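Local structure of alginate lyase (Bacteroides ovatus, 3NNB) at residues N5-Y9 with S290-L295; A37-L41 with E121-Q125; M104-V108 with F130-F135; A243-Q248 with L295-I299. The protein probably depolymerises the polysaccharide alginate by beta-elimination, the reaction characteristic of alginate lyases. All blocks are in the same frame, centred on the assembly; numbering follows the deposited sequence. Where two conformers were deposited one is given.

Contact 1 (N5-Y9 with S290-L295); sequences NTRIY and SIASTL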
loop_
_atom_site.group_PDB
_atom_site.type_symbol
_atom_site.label_atom_id
_atom_site.label_comp_id
_atom_site.label_asym_id
_atom_site.label_seq_id
_atom_site.Cartn_x
_atom_site.Cartn_y
_atom_site.Cartn_z
ATOM N N ASN A 5 3.441 10.112 15.530
ATOM C CA ASN A 5 3.047 8.723 15.740
ATOM C C ASN A 5 2.758 7.951 14.430
ATOM O O ASN A 5 1.660 7.472 14.184
ATOM C CB ASN A 5 1.871 8.690 16.672
ATOM C CG ASN A 5 1.605 7.310 17.208
ATOM O OD1 ASN A 5 2.516 6.461 17.296
ATOM N ND2 ASN A 5 0.353 7.066 17.563
ATOM N N THR A 6 3.767 7.846 13.570
ATOM C CA THR A 6 3.632 7.105 12.317
ATOM C C THR A 6 3.947 5.620 12.512
ATOM O O THR A 6 4.799 5.234 13.343
ATOM C CB THR A 6 4.488 7.726 11.210
ATOM O OG1 THR A 6 5.873 7.735 11.565
ATOM C CG2 THR A 6 4.058 9.202 10.948
ATOM N N ARG A 7 3.298 4.790 11.700
ATOM C CA ARG A 7 3.417 3.339 11.817
ATOM C C ARG A 7 4.151 2.692 10.663
ATOM O O ARG A 7 4.966 1.780 10.859
ATOM C CB ARG A 7 2.020 2.717 11.989
ATOM C CG ARG A 7 1.198 3.290 13.120
ATOM C CD ARG A 7 1.842 3.039 14.474
ATOM N NE ARG A 7 0.915 3.454 15.531
ATOM C CZ ARG A 7 0.989 3.134 16.817
ATOM N NH1 ARG A 7 1.940 2.347 17.286
ATOM N NH2 ARG A 7 0.064 3.627 17.652
ATOM N N ILE A 8 3.856 3.139 9.446
ATOM C CA ILE A 8 4.531 2.679 8.236
ATOM C C ILE A 8 5.840 3.436 8.053
ATOM O O ILE A 8 6.898 2.840 7.813
ATOM C CB ILE A 8 3.628 2.888 6.982
ATOM C CG1 ILE A 8 2.400 1.955 7.052
ATOM C CG2 ILE A 8 4.434 2.685 5.723
ATOM C CD1 ILE A 8 2.652 0.563 6.601
ATOM N N TYR A 9 5.784 4.755 8.183
ATOM C CA TYR A 9 6.994 5.593 8.113
ATOM C C TYR A 9 7.722 5.485 9.459
ATOM O O TYR A 9 7.080 5.430 10.485
ATOM C CB TYR A 9 6.657 7.077 7.882
ATOM C CG TYR A 9 5.905 7.434 6.603
ATOM C CD1 TYR A 9 6.049 6.694 5.454
ATOM C CD2 TYR A 9 5.066 8.552 6.569
ATOM C CE1 TYR A 9 5.340 7.051 4.270
ATOM C CE2 TYR A 9 4.374 8.910 5.408
ATOM C CZ TYR A 9 4.534 8.189 4.278
ATOM O OH TYR A 9 3.841 8.558 3.117
ATOM N N SER A 290 7.728 -2.594 10.214
ATOM C CA SER A 290 7.739 -1.196 10.655
ATOM C C SER A 290 6.633 -0.938 11.677
ATOM O O SER A 290 6.896 -0.434 12.781
ATOM C CB SER A 290 7.611 -0.247 9.454
ATOM O OG SER A 290 8.716 -0.439 8.579
ATOM N N ILE A 291 5.393 -1.336 11.348
ATOM C CA ILE A 291 4.284 -1.185 12.294
ATOM C C ILE A 291 4.573 -1.895 13.608
ATOM O O ILE A 291 4.446 -1.301 14.692
ATOM C CB ILE A 291 2.984 -1.734 11.726
ATOM C CG1 ILE A 291 2.604 -0.926 10.492
ATOM C CG2 ILE A 291 1.841 -1.657 12.768
ATOM C CD1 ILE A 291 1.474 -1.609 9.664
ATOM N N ALA A 292 5.014 -3.151 13.510
ATOM C CA ALA A 292 5.300 -3.978 14.678
ATOM C C ALA A 292 6.377 -3.370 15.565
ATOM O O ALA A 292 6.302 -3.453 16.805
ATOM C CB ALA A 292 5.676 -5.384 14.209
ATOM N N SER A 293 7.381 -2.759 14.971
ATOM C CA SER A 293 8.497 -2.193 15.750
ATOM C C SER A 293 7.993 -1.097 16.678
ATOM O O SER A 293 8.551 -0.832 17.759
ATOM C CB SER A 293 9.589 -1.620 14.834
ATOM O OG SER A 293 9.154 -0.437 14.186
ATOM N N THR A 294 6.962 -0.393 16.240
ATOM C CA THR A 294 6.425 0.706 17.070
ATOM C C THR A 294 5.748 0.178 18.349
ATOM O O THR A 294 5.559 0.945 19.306
ATOM C CB THR A 294 5.464 1.622 16.292
ATOM O OG1 THR A 294 4.199 0.995 16.059
ATOM C CG2 THR A 294 6.103 2.143 14.995
ATOM N N LEU A 295 5.366 -1.097 18.355
ATOM C CA LEU A 295 4.786 -1.749 19.484
ATOM C C LEU A 295 5.813 -2.697 20.151
ATOM O O LEU A 295 5.429 -3.488 20.974
ATOM C CB LEU A 295 3.549 -2.547 19.059
ATOM C CG LEU A 295 2.391 -1.801 18.401
ATOM C CD1 LEU A 295 1.258 -2.770 18.097
ATOM C CD2 LEU A 295 1.928 -0.670 19.276
HETATM O O HOH W 1 2.807 2.666 20.155
#
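Arg-7 lies over the last turn of helix 274-293 and hands one nitrogen to Thr-294: NH1 donates to OG1 at 2.9 Å, with the hydroxyl oxygen squarely in the guanidinium plane. That hydroxyl is in turn given to Ile-291 O, 2.7 Å from Thr-294 OG1, so a single OG1 both receives and donates. The arginine chain bends at its second torsion (chi2 -63°), which swings the guanidinium along the backbone toward Thr-294; Asn-5 OD1 sits 3.6 Å above its plane, over the centre. This is the open side of the contact, where a water takes another hydrogen bond from Arg-7 NH1 at 3.0 Å and reaches Thr-294 O weakly. The buried side is apolar: Ile-8 and Ile-291 lie alongside each other, pointing the same way, with their CD1 atoms 3.9 Å apart. Arg-7 O rests against the helix too, 3.4 Å from Ile-291 CA in a CH...O contact. An alanine in place of Arg-7 is likely to leave Thr-294 OG1 without its donor and strip cover from Leu-295. Helix 221-236 backs Ile-291 through Val-228, Thr-231 and Leu-235, while Asp-176 of helix 171-180 holds the backbone nitrogens of Arg-7, Ile-8 and Tyr-9.

Contact 2 (A37-L41 with E121-Q125); sequences ADKAL and EKYAQ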
loop_
_atom_site.group_PDB
_atom_site.type_symbol
_atom_site.label_atom_id
_atom_site.label_comp_id
_atom_site.label_asym_id
_atom_site.label_seq_id
_atom_site.Cartn_x
_atom_site.Cartn_y
_atom_site.Cartn_z
ATOM N N ALA A 37 2.870 18.684 -4.576
ATOM C CA ALA A 37 1.758 19.197 -3.778
ATOM C C ALA A 37 1.085 20.338 -4.499
ATOM O O ALA A 37 -0.130 20.447 -4.487
ATOM C CB ALA A 37 2.281 19.691 -2.402
ATOM N N ASP A 38 1.881 21.215 -5.126
ATOM C CA ASP A 38 1.294 22.314 -5.923
ATOM C C ASP A 38 0.445 21.768 -7.061
ATOM O O ASP A 38 -0.620 22.317 -7.400
ATOM C CB ASP A 38 2.416 23.244 -6.451
ATOM C CG ASP A 38 3.039 24.097 -5.367
ATOM O OD1 ASP A 38 2.460 24.284 -4.270
ATOM O OD2 ASP A 38 4.159 24.601 -5.620
ATOM N N LYS A 39 0.851 20.642 -7.645
ATOM C CA LYS A 39 0.042 20.011 -8.685
ATOM C C LYS A 39 -1.266 19.446 -8.091
ATOM O O LYS A 39 -2.349 19.560 -8.687
ATOM C CB LYS A 39 0.821 18.884 -9.374
ATOM C CG LYS A 39 1.920 19.362 -10.299
ATOM C CD LYS A 39 2.692 18.160 -10.898
ATOM C CE LYS A 39 4.019 18.602 -11.510
ATOM N NZ LYS A 39 4.926 17.444 -11.781
ATOM N N ALA A 40 -1.175 18.881 -6.879
ATOM C CA ALA A 40 -2.348 18.360 -6.199
ATOM C C ALA A 40 -3.339 19.465 -5.872
ATOM O O ALA A 40 -4.551 19.195 -5.825
ATOM C CB ALA A 40 -1.969 17.553 -4.934
ATOM N N LEU A 41 -2.836 20.691 -5.612
ATOM C CA LEU A 41 -3.750 21.832 -5.361
ATOM C C LEU A 41 -4.669 22.114 -6.538
ATOM O O LEU A 41 -5.755 22.635 -6.354
ATOM C CB LEU A 41 -2.977 23.098 -5.035
ATOM C CG LEU A 41 -2.167 23.160 -3.739
ATOM C CD1 LEU A 41 -1.447 24.539 -3.603
ATOM C CD2 LEU A 41 -3.020 22.883 -2.516
ATOM N N GLU A 121 0.046 25.789 5.624
ATOM C CA GLU A 121 -1.302 25.358 5.915
ATOM C C GLU A 121 -2.131 25.082 4.660
ATOM O O GLU A 121 -3.096 24.301 4.713
ATOM C CB GLU A 121 -1.998 26.425 6.746
ATOM C CG GLU A 121 -1.312 26.669 8.099
ATOM C CD GLU A 121 -1.582 25.555 9.159
ATOM O OE1 GLU A 121 -2.603 24.795 9.074
ATOM O OE2 GLU A 121 -0.777 25.491 10.127
ATOM N N LYS A 122 -1.779 25.718 3.537
ATOM C CA LYS A 122 -2.604 25.538 2.313
ATOM C C LYS A 122 -2.679 24.081 1.887
ATOM O O LYS A 122 -3.650 23.658 1.277
ATOM C CB LYS A 122 -2.122 26.394 1.134
ATOM C CG LYS A 122 -0.841 25.991 0.468
ATOM C CD LYS A 122 -0.387 27.093 -0.459
ATOM C CE LYS A 122 0.877 26.711 -1.229
ATOM N NZ LYS A 122 1.288 27.826 -2.193
ATOM N N TYR A 123 -1.612 23.329 2.158
ATOM C CA TYR A 123 -1.554 21.961 1.716
ATOM C C TYR A 123 -2.449 21.090 2.558
ATOM O O TYR A 123 -3.136 20.206 2.027
ATOM C CB TYR A 123 -0.113 21.422 1.758
ATOM C CG TYR A 123 0.838 22.114 0.816
ATOM C CD1 TYR A 123 0.520 22.318 -0.516
ATOM C CD2 TYR A 123 2.049 22.625 1.278
ATOM C CE1 TYR A 123 1.421 22.929 -1.368
ATOM C CE2 TYR A 123 2.933 23.243 0.424
ATOM C CZ TYR A 123 2.618 23.392 -0.884
ATOM O OH TYR A 123 3.487 24.016 -1.745
ATOM N N ALA A 124 -2.484 21.354 3.868
ATOM C CA ALA A 124 -3.383 20.601 4.748
ATOM C C ALA A 124 -4.851 20.902 4.445
ATOM O O ALA A 124 -5.704 19.998 4.488
ATOM C CB ALA A 124 -3.071 20.841 6.230
ATOM N N GLN A 125 -5.149 22.174 4.118
ATOM C CA GLN A 125 -6.516 22.580 3.776
ATOM C C GLN A 125 -6.973 21.819 2.547
ATOM O O GLN A 125 -8.114 21.337 2.484
ATOM C CB GLN A 125 -6.603 24.109 3.575
ATOM C CG GLN A 125 -8.015 24.681 3.465
ATOM C CD GLN A 125 -8.696 24.426 2.113
ATOM O OE1 GLN A 125 -8.050 24.130 1.070
ATOM N NE2 GLN A 125 -9.993 24.627 2.119
HETATM O O HOH W 2 3.409 26.968 -3.737
#
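The Tyr-123 ring is sandwiched between Ala-37 CB on one face and Lys-122 CG on the other, while Asp-38 OD1 lies at its edge, in the ring plane. The contact packs helix 27-41 on the start of helix 121-136 in a largely helical fold; the axes of segments 37-41 and 121-125 run 49° apart, 10.3 Å at closest approach. The alanine methyl makes a CH-pi contact, 3.9 Å from CB to the ring centroid and displaced toward CE1, which it approaches to 3.5 Å. Leu-41 comes at about a right angle to both its partners: its CD1 is 4.0 Å from Tyr-123 CE1 and equally far from Lys-122 CE. The phenol gives its hydrogen to the carboxylate, Tyr-123 OH to Asp-38 OD1 at 2.7 Å, reaching the oxygen from above the carboxylate plane, with ring and carboxylate turned 34° apart. Tyr-123 also packs on Leu-111 and Ser-118 of helix 98-118, so the ring fills the junction of three helices. Asp-38 and Lys-122 stop short of a salt bridge and share a water instead, which donates to Asp-38 OD1 at 2.9 Å and accepts from Lys-122 NZ at 2.8 Å.

Contact 3 (M104-V108 with F130-F135); sequences MSKAV and FLNVWF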
loop_
_atom_site.group_PDB
_atom_site.type_symbol
_atom_site.label_atom_id
_atom_site.label_comp_id
_atom_site.label_asym_id
_atom_site.label_seq_id
_atom_site.Cartn_x
_atom_site.Cartn_y
_atom_site.Cartn_z
HETATM N N MSE A 104 -6.912 10.139 -5.117
HETATM C CA MSE A 104 -7.242 10.748 -3.821
HETATM C C MSE A 104 -6.204 10.388 -2.773
HETATM O O MSE A 104 -5.645 11.247 -2.095
HETATM C CB MSE A 104 -8.658 10.321 -3.394
HETATM C CG MSE A 104 -9.182 10.910 -2.039
HETATM SE SE MSE A 104 -8.430 10.061 -0.478
HETATM C CE MSE A 104 -9.037 8.251 -0.800
ATOM N N SER A 105 -5.928 9.096 -2.649
ATOM C CA SER A 105 -4.991 8.613 -1.647
ATOM C C SER A 105 -3.582 9.194 -1.849
ATOM O O SER A 105 -2.897 9.636 -0.904
ATOM C CB SER A 105 -4.968 7.080 -1.705
ATOM O OG SER A 105 -4.000 6.567 -0.828
ATOM N N LYS A 106 -3.134 9.190 -3.092
ATOM C CA LYS A 106 -1.839 9.773 -3.433
ATOM C C LYS A 106 -1.798 11.256 -3.124
ATOM O O LYS A 106 -0.805 11.768 -2.610
ATOM C CB LYS A 106 -1.488 9.521 -4.884
ATOM C CG LYS A 106 -1.169 8.087 -5.146
ATOM C CD LYS A 106 -0.657 7.895 -6.588
ATOM C CE LYS A 106 -1.744 7.603 -7.573
ATOM N NZ LYS A 106 -1.158 6.923 -8.773
ATOM N N ALA A 107 -2.877 11.955 -3.440
ATOM C CA ALA A 107 -2.946 13.414 -3.188
ATOM C C ALA A 107 -2.901 13.742 -1.701
ATOM O O ALA A 107 -2.204 14.656 -1.276
ATOM C CB ALA A 107 -4.222 14.022 -3.849
ATOM N N VAL A 108 -3.631 12.997 -0.894
ATOM C CA VAL A 108 -3.667 13.254 0.535
ATOM C C VAL A 108 -2.304 12.973 1.134
ATOM O O VAL A 108 -1.836 13.723 1.997
ATOM C CB VAL A 108 -4.766 12.418 1.213
ATOM C CG1 VAL A 108 -4.585 12.411 2.721
ATOM C CG2 VAL A 108 -6.191 12.983 0.791
ATOM N N PHE A 130 -9.989 16.977 -0.072
ATOM C CA PHE A 130 -10.044 15.618 -0.621
ATOM C C PHE A 130 -10.721 14.643 0.341
ATOM O O PHE A 130 -11.525 13.846 -0.064
ATOM C CB PHE A 130 -8.644 15.063 -0.890
ATOM C CG PHE A 130 -8.032 15.501 -2.208
ATOM C CD1 PHE A 130 -8.325 14.778 -3.371
ATOM C CD2 PHE A 130 -7.081 16.541 -2.288
ATOM C CE1 PHE A 130 -7.760 15.122 -4.575
ATOM C CE2 PHE A 130 -6.513 16.896 -3.503
ATOM C CZ PHE A 130 -6.870 16.198 -4.653
ATOM N N LEU A 131 -10.333 14.675 1.608
ATOM C CA LEU A 131 -10.879 13.728 2.594
ATOM C C LEU A 131 -12.385 13.949 2.840
ATOM O O LEU A 131 -13.136 12.982 3.006
ATOM C CB LEU A 131 -10.145 13.875 3.894
ATOM C CG LEU A 131 -8.712 13.384 3.927
ATOM C CD1 LEU A 131 -7.995 13.788 5.265
ATOM C CD2 LEU A 131 -8.557 11.844 3.628
ATOM N N ASN A 132 -12.805 15.215 2.928
ATOM C CA ASN A 132 -14.243 15.537 3.056
ATOM C C ASN A 132 -15.028 14.953 1.895
ATOM O O ASN A 132 -16.039 14.249 2.083
ATOM C CB ASN A 132 -14.495 17.070 3.083
ATOM C CG ASN A 132 -14.155 17.699 4.412
ATOM O OD1 ASN A 132 -14.243 17.057 5.440
ATOM N ND2 ASN A 132 -13.841 18.987 4.398
ATOM N N VAL A 133 -14.547 15.224 0.694
ATOM C CA VAL A 133 -15.260 14.796 -0.510
ATOM C C VAL A 133 -15.306 13.265 -0.574
ATOM O O VAL A 133 -16.345 12.671 -0.858
ATOM C CB VAL A 133 -14.659 15.397 -1.770
ATOM C CG1 VAL A 133 -15.302 14.766 -3.019
ATOM C CG2 VAL A 133 -14.853 16.941 -1.748
ATOM N N TRP A 134 -14.192 12.623 -0.283
ATOM C CA TRP A 134 -14.126 11.162 -0.429
ATOM C C TRP A 134 -14.832 10.371 0.663
ATOM O O TRP A 134 -15.469 9.352 0.375
ATOM C CB TRP A 134 -12.668 10.669 -0.550
ATOM C CG TRP A 134 -12.605 9.230 -0.951
ATOM C CD1 TRP A 134 -12.633 8.141 -0.142
ATOM C CD2 TRP A 134 -12.651 8.734 -2.294
ATOM N NE1 TRP A 134 -12.645 6.981 -0.900
ATOM C CE2 TRP A 134 -12.693 7.325 -2.219
ATOM C CE3 TRP A 134 -12.652 9.349 -3.557
ATOM C CZ2 TRP A 134 -12.719 6.511 -3.358
ATOM C CZ3 TRP A 134 -12.657 8.550 -4.685
ATOM C CH2 TRP A 134 -12.729 7.144 -4.581
ATOM N N PHE A 135 -14.674 10.803 1.909
ATOM C CA PHE A 135 -15.084 10.075 3.091
ATOM C C PHE A 135 -16.261 10.611 3.917
ATOM O O PHE A 135 -16.916 9.811 4.599
ATOM C CB PHE A 135 -13.919 9.950 4.073
ATOM C CG PHE A 135 -12.775 9.106 3.584
ATOM C CD1 PHE A 135 -12.818 7.704 3.658
ATOM C CD2 PHE A 135 -11.626 9.703 3.054
ATOM C CE1 PHE A 135 -11.775 6.933 3.213
ATOM C CE2 PHE A 135 -10.584 8.912 2.568
ATOM C CZ PHE A 135 -10.651 7.523 2.686
#
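Met-104 and Val-108, which both press on helix 121-136, are joined along their own helix by Val-108 N to Met-104 O at 2.9 Å; on the facing side Phe-135 N likewise reaches Leu-131 O. These bonds occupy the backbone groups named, and the meeting surface itself is apolar. Met-104, present as selenomethionine, does most of the touching. With its CG anti to the backbone N (chi1 -179°) and bends at the next two torsions, it folds its methyl back over the indole: CE stands 3.6 Å from the centroid of the five-membered ring of Trp-134, 10° off the normal. The same CE is 3.8 Å from Phe-135 CE2, and SE completes oblique Met-aromatic contacts with both rings. Trp-134 CD1 in turn lies 3.4 Å above the plane of the Phe-135 ring, over its centre, so the methyl and two rings interlock. Further along, Ala-107 CB sits over one face of Phe-130, 3.7 Å from CB to the ring centroid. Val-108 fits beside it, its CG2 3.6 Å from Phe-130 CB and 3.9 Å from Leu-131 CD2. Phe-171 and Met-174 of helix 171-180 cover Met-104 as well. With short axes 10.5 Å apart and 154° between directions, helices 98-118 and 121-136 form an antiparallel helical hairpin, consistent with the helical fold of the six-hairpin clan in which alginate lyases are placed.

Contact 4 (A243-Q248 with L295-I299); sequences AMKTIQ and LGQDI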
loop_
_atom_site.group_PDB
_atom_site.type_symbol
_atom_site.label_atom_id
_atom_site.label_comp_id
_atom_site.label_asym_id
_atom_site.label_seq_id
_atom_site.Cartn_x
_atom_site.Cartn_y
_atom_site.Cartn_z
ATOM N N ALA A 243 -4.583 -5.063 16.948
ATOM C CA ALA A 243 -3.296 -4.920 16.261
ATOM C C ALA A 243 -2.274 -5.885 16.841
ATOM O O ALA A 243 -1.607 -6.609 16.093
ATOM C CB ALA A 243 -2.771 -3.486 16.345
HETATM N N MSE A 244 -2.177 -5.930 18.181
HETATM C CA MSE A 244 -1.239 -6.847 18.851
HETATM C C MSE A 244 -1.499 -8.320 18.486
HETATM O O MSE A 244 -0.549 -9.070 18.179
HETATM C CB MSE A 244 -1.292 -6.621 20.379
HETATM C CG MSE A 244 -0.138 -7.201 21.155
HETATM SE SE MSE A 244 1.516 -6.243 20.829
HETATM C CE MSE A 244 1.098 -4.538 21.659
ATOM N N LYS A 245 -2.755 -8.725 18.506
ATOM C CA LYS A 245 -3.127 -10.091 18.171
ATOM C C LYS A 245 -2.706 -10.442 16.742
ATOM O O LYS A 245 -2.156 -11.499 16.494
ATOM C CB LYS A 245 -4.625 -10.302 18.329
ATOM C CG LYS A 245 -5.130 -11.598 17.731
ATOM C CD LYS A 245 -6.653 -11.677 17.796
ATOM C CE LYS A 245 -7.142 -13.108 17.622
ATOM N NZ LYS A 245 -6.885 -13.642 16.251
ATOM N N THR A 246 -3.003 -9.541 15.806
ATOM C CA THR A 246 -2.735 -9.769 14.388
ATOM C C THR A 246 -1.219 -9.864 14.169
ATOM O O THR A 246 -0.731 -10.709 13.421
ATOM C CB THR A 246 -3.389 -8.656 13.538
ATOM O OG1 THR A 246 -4.773 -8.574 13.882
ATOM C CG2 THR A 246 -3.254 -8.955 12.022
ATOM N N ILE A 247 -0.479 -9.005 14.846
ATOM C CA ILE A 247 1.004 -9.046 14.798
ATOM C C ILE A 247 1.559 -10.353 15.341
ATOM O O ILE A 247 2.423 -10.993 14.728
ATOM C CB ILE A 247 1.617 -7.847 15.534
ATOM C CG1 ILE A 247 1.311 -6.537 14.758
ATOM C CG2 ILE A 247 3.154 -8.006 15.706
ATOM C CD1 ILE A 247 1.594 -5.235 15.522
ATOM N N GLN A 248 1.070 -10.763 16.508
ATOM C CA GLN A 248 1.595 -11.963 17.145
ATOM C C GLN A 248 1.335 -13.213 16.346
ATOM O O GLN A 248 2.164 -14.108 16.348
ATOM C CB GLN A 248 1.089 -12.048 18.591
ATOM C CG GLN A 248 1.839 -10.964 19.421
ATOM C CD GLN A 248 1.307 -10.737 20.814
ATOM O OE1 GLN A 248 0.246 -11.241 21.189
ATOM N NE2 GLN A 248 2.031 -9.924 21.579
ATOM N N LEU A 295 5.366 -1.097 18.355
ATOM C CA LEU A 295 4.786 -1.749 19.484
ATOM C C LEU A 295 5.813 -2.697 20.151
ATOM O O LEU A 295 5.429 -3.488 20.974
ATOM C CB LEU A 295 3.549 -2.547 19.059
ATOM C CG LEU A 295 2.391 -1.801 18.401
ATOM C CD1 LEU A 295 1.258 -2.770 18.097
ATOM C CD2 LEU A 295 1.928 -0.670 19.276
ATOM N N GLY A 296 7.076 -2.627 19.758
ATOM C CA GLY A 296 8.117 -3.473 20.332
ATOM C C GLY A 296 8.051 -4.945 19.990
ATOM O O GLY A 296 8.607 -5.782 20.697
ATOM N N GLN A 297 7.378 -5.263 18.884
ATOM C CA GLN A 297 7.234 -6.617 18.393
ATOM C C GLN A 297 8.206 -6.884 17.233
ATOM O O GLN A 297 8.238 -6.155 16.233
ATOM C CB GLN A 297 5.796 -6.892 17.954
ATOM C CG GLN A 297 4.740 -6.529 19.007
ATOM C CD GLN A 297 4.931 -7.316 20.280
ATOM O OE1 GLN A 297 4.911 -8.541 20.248
ATOM N NE2 GLN A 297 5.184 -6.616 21.404
ATOM N N ASP A 298 9.048 -7.891 17.396
ATOM C CA ASP A 298 10.114 -8.150 16.421
ATOM C C ASP A 298 9.606 -9.158 15.383
ATOM O O ASP A 298 9.857 -10.345 15.487
ATOM C CB ASP A 298 11.346 -8.696 17.125
ATOM C CG ASP A 298 12.545 -8.796 16.196
ATOM O OD1 ASP A 298 12.385 -8.629 14.948
ATOM O OD2 ASP A 298 13.650 -9.063 16.698
ATOM N N ILE A 299 8.904 -8.658 14.375
ATOM C CA ILE A 299 8.469 -9.492 13.259
ATOM C C ILE A 299 9.666 -9.782 12.332
ATOM O O ILE A 299 9.798 -10.886 11.789
ATOM C CB ILE A 299 7.347 -8.786 12.501
ATOM C CG1 ILE A 299 6.073 -8.764 13.354
ATOM C CG2 ILE A 299 7.104 -9.399 11.081
ATOM C CD1 ILE A 299 5.482 -10.182 13.630
#
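Gln-297 and Ile-247 cross obliquely, the glutamine CB resting on the isoleucine CG2 at 3.6 Å, and the other side chains arrange themselves about this pair. Ile-247 spreads its two branches: CD1 meets Leu-295 CD1 at 3.6 Å, while CG2 also meets Ile-299 CD1 at 3.8 Å. Ile-299 CD1 also lies 3.3 Å from Ile-247 O, against the helix backbone. Gln-297 is bent at its second torsion (chi2 -60°), which folds its amide back along the loop, so that NE2 donates to Leu-295 O at 3.2 Å. The acceptor lies almost in the amide plane, whereas the nitrogen stands 36° out of the plane of the carbonyl. The other end of the amide, OE1, receives a weak but nearly straight bond from Gln-248 NE2 at 3.5 Å, the two amide planes being 62° apart. Met-244 SE comes near Gln-297 CD, a doubtful contact because Met-244 has a second conformer. A leucine at Gln-297 would probably leave Leu-295 O without this side-chain donor and Gln-248 without its weak partner. Just ahead, Gly-296, with positive phi, is the C-prime residue of a Schellman motif ending helix 274-293. The chemistry thus divides in two: methyl packing round Ile-247 supplies the close contact with helix 240-258, while the amide's firmer bond lies within the loop and probably steadies the turn more than it ties it to the helix.

Contact 3 is the core contact, with every touching residue buried and the packing wholly apolar; the other three are partly buried and add polar groups and, in contacts 1 and 2, a bridging water on the solvent side. Contacts 2 and 3 both use helix 121-136 and meet where Ala-40 O lies 3.8 Å from Phe-130 CE2. Contacts 1 and 4 share Leu-295 and follow the end of helix 274-293: contact 1 brings the N-terminal segment onto it, contact 4 seats the succeeding turn on helix 240-258. The two pairs do not touch: nearest atoms lie about 8 Å apart for contacts 1 and 3, and about 26 Å for contacts 2 and 4.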